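PDB 6QXL: pyruvate kinase from Pseudomonas aeruginosa, which probably catalyses the last step of glycolysis, transferring the phosphoryl group of phosphoenolpyruvate to ADP to give pyruvate and ATP. Local coordinates for residues A[86-97]-A[134-143]. Sequence-based numbering, arbitrary orientation.
Sequences LQVGDKFRFSTS and MVVEEVAADE
Met134 reaches from strand 132-139 into the apolar side of strand 91-95, illustrating how two strands of one sheet can meet across the strand between them. Both belong to the B domain of pyruvate kinase, the small beta-rich lid beside the TIM barrel, and strand 143-148 runs between them. The Met134 chain is extended beyond CG, which carries its CE to 3.7 Å from Leu86 CD1 and as close to Phe92 CD2. Met134 SD makes oblique Met-aromatic contacts with two rings, lying 5.2 Å from the Phe92 centroid and 4.9 Å from that of Phe94. Glu137 serves the polar side: Lys91 NZ forms a salt bridge with the Glu137 carboxylate, bonding OE1 at 3.0 Å on its syn lone pair and OE2 only weakly; Arg147 also forms a salt bridge with OE2. At Asp142 the chain has turned back, and this residue holds the chain just beyond strand 91-95. Asp142 OD2 accepts from Ser97 OG on the anti side at 2.7 Å, while the Asp142 carbonyl takes two bonds from Thr96, one from the backbone N and one from OG1. Glu143, the first residue of strand 143-148, pairs with Ser95 as an antiparallel non-hydrogen-bonded bridge. Glu143 OE1 forms a salt bridge with Arg145, and Glu143 OE2 forms another with Arg93 NH1, at 3.0 Å, almost in the guanidinium plane, with the carboxylate turned 49° from that plane.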
loop_
_atom_site.group_PDB
_atom_site.type_symbol
_atom_site.label_atom_id
_atom_site.label_comp_id
_atom_site.label_asym_id
_atom_site.label_seq_id
_atom_site.Cartn_x
_atom_site.Cartn_y
_atom_site.Cartn_z
ATOM N N LEU A 86 -55.891 -5.939 5.518
ATOM C CA LEU A 86 -55.650 -7.382 5.438
ATOM C C LEU A 86 -54.842 -7.848 6.611
ATOM O O LEU A 86 -53.938 -7.148 7.059
ATOM C CB LEU A 86 -54.916 -7.766 4.143
ATOM C CG LEU A 86 -55.637 -7.604 2.820
ATOM C CD1 LEU A 86 -54.646 -7.744 1.653
ATOM C CD2 LEU A 86 -56.732 -8.666 2.733
ATOM N N GLN A 87 -55.189 -9.048 7.092
ATOM C CA GLN A 87 -54.538 -9.662 8.238
ATOM C C GLN A 87 -53.748 -10.890 7.786
ATOM O O GLN A 87 -54.063 -11.542 6.789
ATOM C CB GLN A 87 -55.551 -10.052 9.279
ATOM C CG GLN A 87 -56.318 -8.866 9.821
ATOM C CD GLN A 87 -57.214 -9.253 10.978
ATOM O OE1 GLN A 87 -56.917 -10.154 11.800
ATOM N NE2 GLN A 87 -58.345 -8.543 11.090
ATOM N N VAL A 88 -52.736 -11.217 8.574
ATOM C CA VAL A 88 -51.916 -12.376 8.300
ATOM C C VAL A 88 -52.817 -13.611 8.231
ATOM O O VAL A 88 -53.720 -13.770 9.040
ATOM C CB VAL A 88 -50.815 -12.558 9.371
ATOM C CG1 VAL A 88 -49.968 -13.800 9.047
ATOM C CG2 VAL A 88 -49.945 -11.275 9.414
ATOM N N GLY A 89 -52.598 -14.447 7.213
ATOM C CA GLY A 89 -53.378 -15.661 7.014
ATOM C C GLY A 89 -54.580 -15.502 6.108
ATOM O O GLY A 89 -55.096 -16.507 5.604
ATOM N N ASP A 90 -55.018 -14.262 5.864
ATOM C CA ASP A 90 -56.120 -14.007 4.948
ATOM C C ASP A 90 -55.799 -14.491 3.539
ATOM O O ASP A 90 -54.636 -14.602 3.140
ATOM C CB ASP A 90 -56.466 -12.512 4.866
ATOM C CG ASP A 90 -57.105 -11.969 6.141
ATOM O OD1 ASP A 90 -57.149 -12.725 7.143
ATOM O OD2 ASP A 90 -57.526 -10.785 6.143
ATOM N N LYS A 91 -56.850 -14.777 2.783
ATOM C CA LYS A 91 -56.734 -15.180 1.392
ATOM C C LYS A 91 -57.073 -13.996 0.510
ATOM O O LYS A 91 -57.945 -13.176 0.843
ATOM C CB LYS A 91 -57.669 -16.323 1.084
ATOM C CG LYS A 91 -57.469 -17.550 1.966
ATOM C CD LYS A 91 -56.083 -18.192 1.862
ATOM C CE LYS A 91 -56.182 -19.543 2.597
ATOM N NZ LYS A 91 -54.843 -20.115 2.662
ATOM N N PHE A 92 -56.360 -13.879 -0.602
ATOM C CA PHE A 92 -56.534 -12.744 -1.480
ATOM C C PHE A 92 -56.153 -13.109 -2.902
ATOM O O PHE A 92 -55.257 -13.920 -3.117
ATOM C CB PHE A 92 -55.734 -11.548 -0.981
ATOM C CG PHE A 92 -56.114 -10.260 -1.615
ATOM C CD1 PHE A 92 -57.255 -9.607 -1.188
ATOM C CD2 PHE A 92 -55.378 -9.720 -2.662
ATOM C CE1 PHE A 92 -57.657 -8.412 -1.802
ATOM C CE2 PHE A 92 -55.761 -8.535 -3.265
ATOM C CZ PHE A 92 -56.907 -7.876 -2.826
ATOM N N ARG A 93 -56.830 -12.488 -3.861
ATOM C CA ARG A 93 -56.664 -12.836 -5.264
ATOM C C ARG A 93 -56.410 -11.623 -6.131
ATOM O O ARG A 93 -57.003 -10.559 -5.923
ATOM C CB ARG A 93 -57.927 -13.533 -5.783
ATOM C CG ARG A 93 -58.144 -14.924 -5.255
ATOM C CD ARG A 93 -59.414 -15.537 -5.848
ATOM N NE ARG A 93 -60.637 -14.841 -5.493
ATOM C CZ ARG A 93 -61.552 -14.342 -6.360
ATOM N NH1 ARG A 93 -61.361 -14.375 -7.664
ATOM N NH2 ARG A 93 -62.641 -13.759 -5.916
ATOM N N PHE A 94 -55.553 -11.824 -7.124
ATOM C CA PHE A 94 -55.296 -10.840 -8.161
ATOM C C PHE A 94 -55.834 -11.429 -9.473
ATOM O O PHE A 94 -55.358 -12.486 -9.887
ATOM C CB PHE A 94 -53.806 -10.572 -8.272
ATOM C CG PHE A 94 -53.184 -10.087 -7.000
ATOM C CD1 PHE A 94 -53.282 -8.762 -6.633
ATOM C CD2 PHE A 94 -52.508 -10.962 -6.155
ATOM C CE1 PHE A 94 -52.739 -8.318 -5.455
ATOM C CE2 PHE A 94 -51.970 -10.496 -4.960
ATOM C CZ PHE A 94 -52.088 -9.167 -4.627
ATOM N N SER A 95 -56.813 -10.753 -10.101
ATOM C CA SER A 95 -57.502 -11.348 -11.238
ATOM C C SER A 95 -57.569 -10.414 -12.421
ATOM O O SER A 95 -58.061 -9.242 -12.301
ATOM C CB SER A 95 -58.945 -11.789 -10.874
ATOM O OG SER A 95 -59.588 -12.401 -11.986
ATOM N N THR A 96 -57.210 -10.918 -13.585
ATOM C CA THR A 96 -57.349 -10.169 -14.824
ATOM C C THR A 96 -58.774 -10.103 -15.296
ATOM O O THR A 96 -59.121 -9.230 -16.080
ATOM C CB THR A 96 -56.487 -10.791 -15.948
ATOM O OG1 THR A 96 -56.891 -12.119 -16.147
ATOM C CG2 THR A 96 -54.984 -10.727 -15.582
ATOM N N SER A 97 -59.636 -10.974 -14.822
ATOM C CA SER A 97 -61.052 -10.969 -15.216
ATOM C C SER A 97 -61.956 -10.249 -14.187
ATOM O O SER A 97 -63.136 -10.044 -14.407
ATOM C CB SER A 97 -61.515 -12.422 -15.520
ATOM O OG SER A 97 -61.443 -13.211 -14.413
ATOM N N MET A 134 -47.370 -11.199 0.260
ATOM C CA MET A 134 -48.194 -12.372 0.036
ATOM C C MET A 134 -47.403 -13.463 -0.642
ATOM O O MET A 134 -46.387 -13.192 -1.299
ATOM C CB MET A 134 -49.382 -12.008 -0.844
ATOM C CG MET A 134 -50.101 -10.763 -0.377
ATOM S SD MET A 134 -51.715 -10.753 -1.121
ATOM C CE MET A 134 -52.226 -9.056 -0.787
ATOM N N VAL A 135 -47.874 -14.696 -0.475
ATOM C CA VAL A 135 -47.302 -15.838 -1.170
ATOM C C VAL A 135 -48.377 -16.459 -2.073
ATOM O O VAL A 135 -49.537 -16.569 -1.678
ATOM C CB VAL A 135 -46.710 -16.867 -0.182
ATOM C CG1 VAL A 135 -47.777 -17.389 0.788
ATOM C CG2 VAL A 135 -46.034 -18.018 -0.944
ATOM N N VAL A 136 -47.968 -16.866 -3.273
ATOM C CA VAL A 136 -48.884 -17.448 -4.243
ATOM C C VAL A 136 -49.138 -18.912 -3.869
ATOM O O VAL A 136 -48.206 -19.718 -3.803
ATOM C CB VAL A 136 -48.303 -17.367 -5.670
ATOM C CG1 VAL A 136 -49.213 -18.055 -6.688
ATOM C CG2 VAL A 136 -48.073 -15.918 -6.068
ATOM N N GLU A 137 -50.402 -19.244 -3.603
ATOM C CA GLU A 137 -50.794 -20.620 -3.250
ATOM C C GLU A 137 -51.290 -21.419 -4.450
ATOM O O GLU A 137 -51.093 -22.630 -4.496
ATOM C CB GLU A 137 -51.902 -20.592 -2.184
ATOM C CG GLU A 137 -51.425 -20.318 -0.735
ATOM C CD GLU A 137 -52.528 -20.480 0.287
ATOM O OE1 GLU A 137 -53.717 -20.302 -0.082
ATOM O OE2 GLU A 137 -52.216 -20.703 1.478
ATOM N N GLU A 138 -51.986 -20.760 -5.379
ATOM C CA GLU A 138 -52.547 -21.408 -6.560
ATOM C C GLU A 138 -52.489 -20.450 -7.738
ATOM O O GLU A 138 -52.623 -19.235 -7.576
ATOM C CB GLU A 138 -53.999 -21.826 -6.331
ATOM C CG GLU A 138 -54.202 -22.894 -5.273
ATOM C CD GLU A 138 -55.667 -23.287 -5.078
ATOM O OE1 GLU A 138 -56.560 -22.810 -5.773
ATOM O OE2 GLU A 138 -55.908 -24.107 -4.179
ATOM N N VAL A 139 -52.281 -21.009 -8.925
ATOM C CA VAL A 139 -52.264 -20.257 -10.157
ATOM C C VAL A 139 -53.343 -20.833 -11.071
ATOM O O VAL A 139 -53.443 -22.047 -11.219
ATOM C CB VAL A 139 -50.886 -20.352 -10.854
ATOM C CG1 VAL A 139 -50.864 -19.540 -12.126
ATOM C CG2 VAL A 139 -49.832 -19.832 -9.960
ATOM N N ALA A 140 -54.112 -19.950 -11.685
ATOM C CA ALA A 140 -55.062 -20.288 -12.737
ATOM C C ALA A 140 -54.736 -19.421 -13.942
ATOM O O ALA A 140 -53.861 -18.594 -13.898
ATOM C CB ALA A 140 -56.505 -20.044 -12.265
ATOM N N ALA A 141 -55.449 -19.620 -15.047
ATOM C CA ALA A 141 -55.134 -18.879 -16.271
ATOM C C ALA A 141 -55.302 -17.362 -16.113
ATOM O O ALA A 141 -54.639 -16.589 -16.762
ATOM C CB ALA A 141 -55.995 -19.370 -17.421
ATOM N N ASP A 142 -56.208 -16.929 -15.237
ATOM C CA ASP A 142 -56.587 -15.546 -15.109
ATOM C C ASP A 142 -56.351 -14.930 -13.709
ATOM O O ASP A 142 -56.763 -13.792 -13.493
ATOM C CB ASP A 142 -58.042 -15.400 -15.502
ATOM C CG ASP A 142 -59.008 -16.070 -14.505
ATOM O OD1 ASP A 142 -58.629 -17.073 -13.860
ATOM O OD2 ASP A 142 -60.155 -15.568 -14.330
ATOM N N GLU A 143 -55.747 -15.660 -12.767
ATOM C CA GLU A 143 -55.616 -15.124 -11.444
ATOM C C GLU A 143 -54.566 -15.811 -10.616
ATOM O O GLU A 143 -54.208 -16.977 -10.886
ATOM C CB GLU A 143 -56.958 -15.153 -10.660
ATOM C CG GLU A 143 -57.544 -16.464 -10.330
ATOM C CD GLU A 143 -58.910 -16.362 -9.659
ATOM O OE1 GLU A 143 -59.290 -17.267 -8.839
ATOM O OE2 GLU A 143 -59.633 -15.396 -9.845
#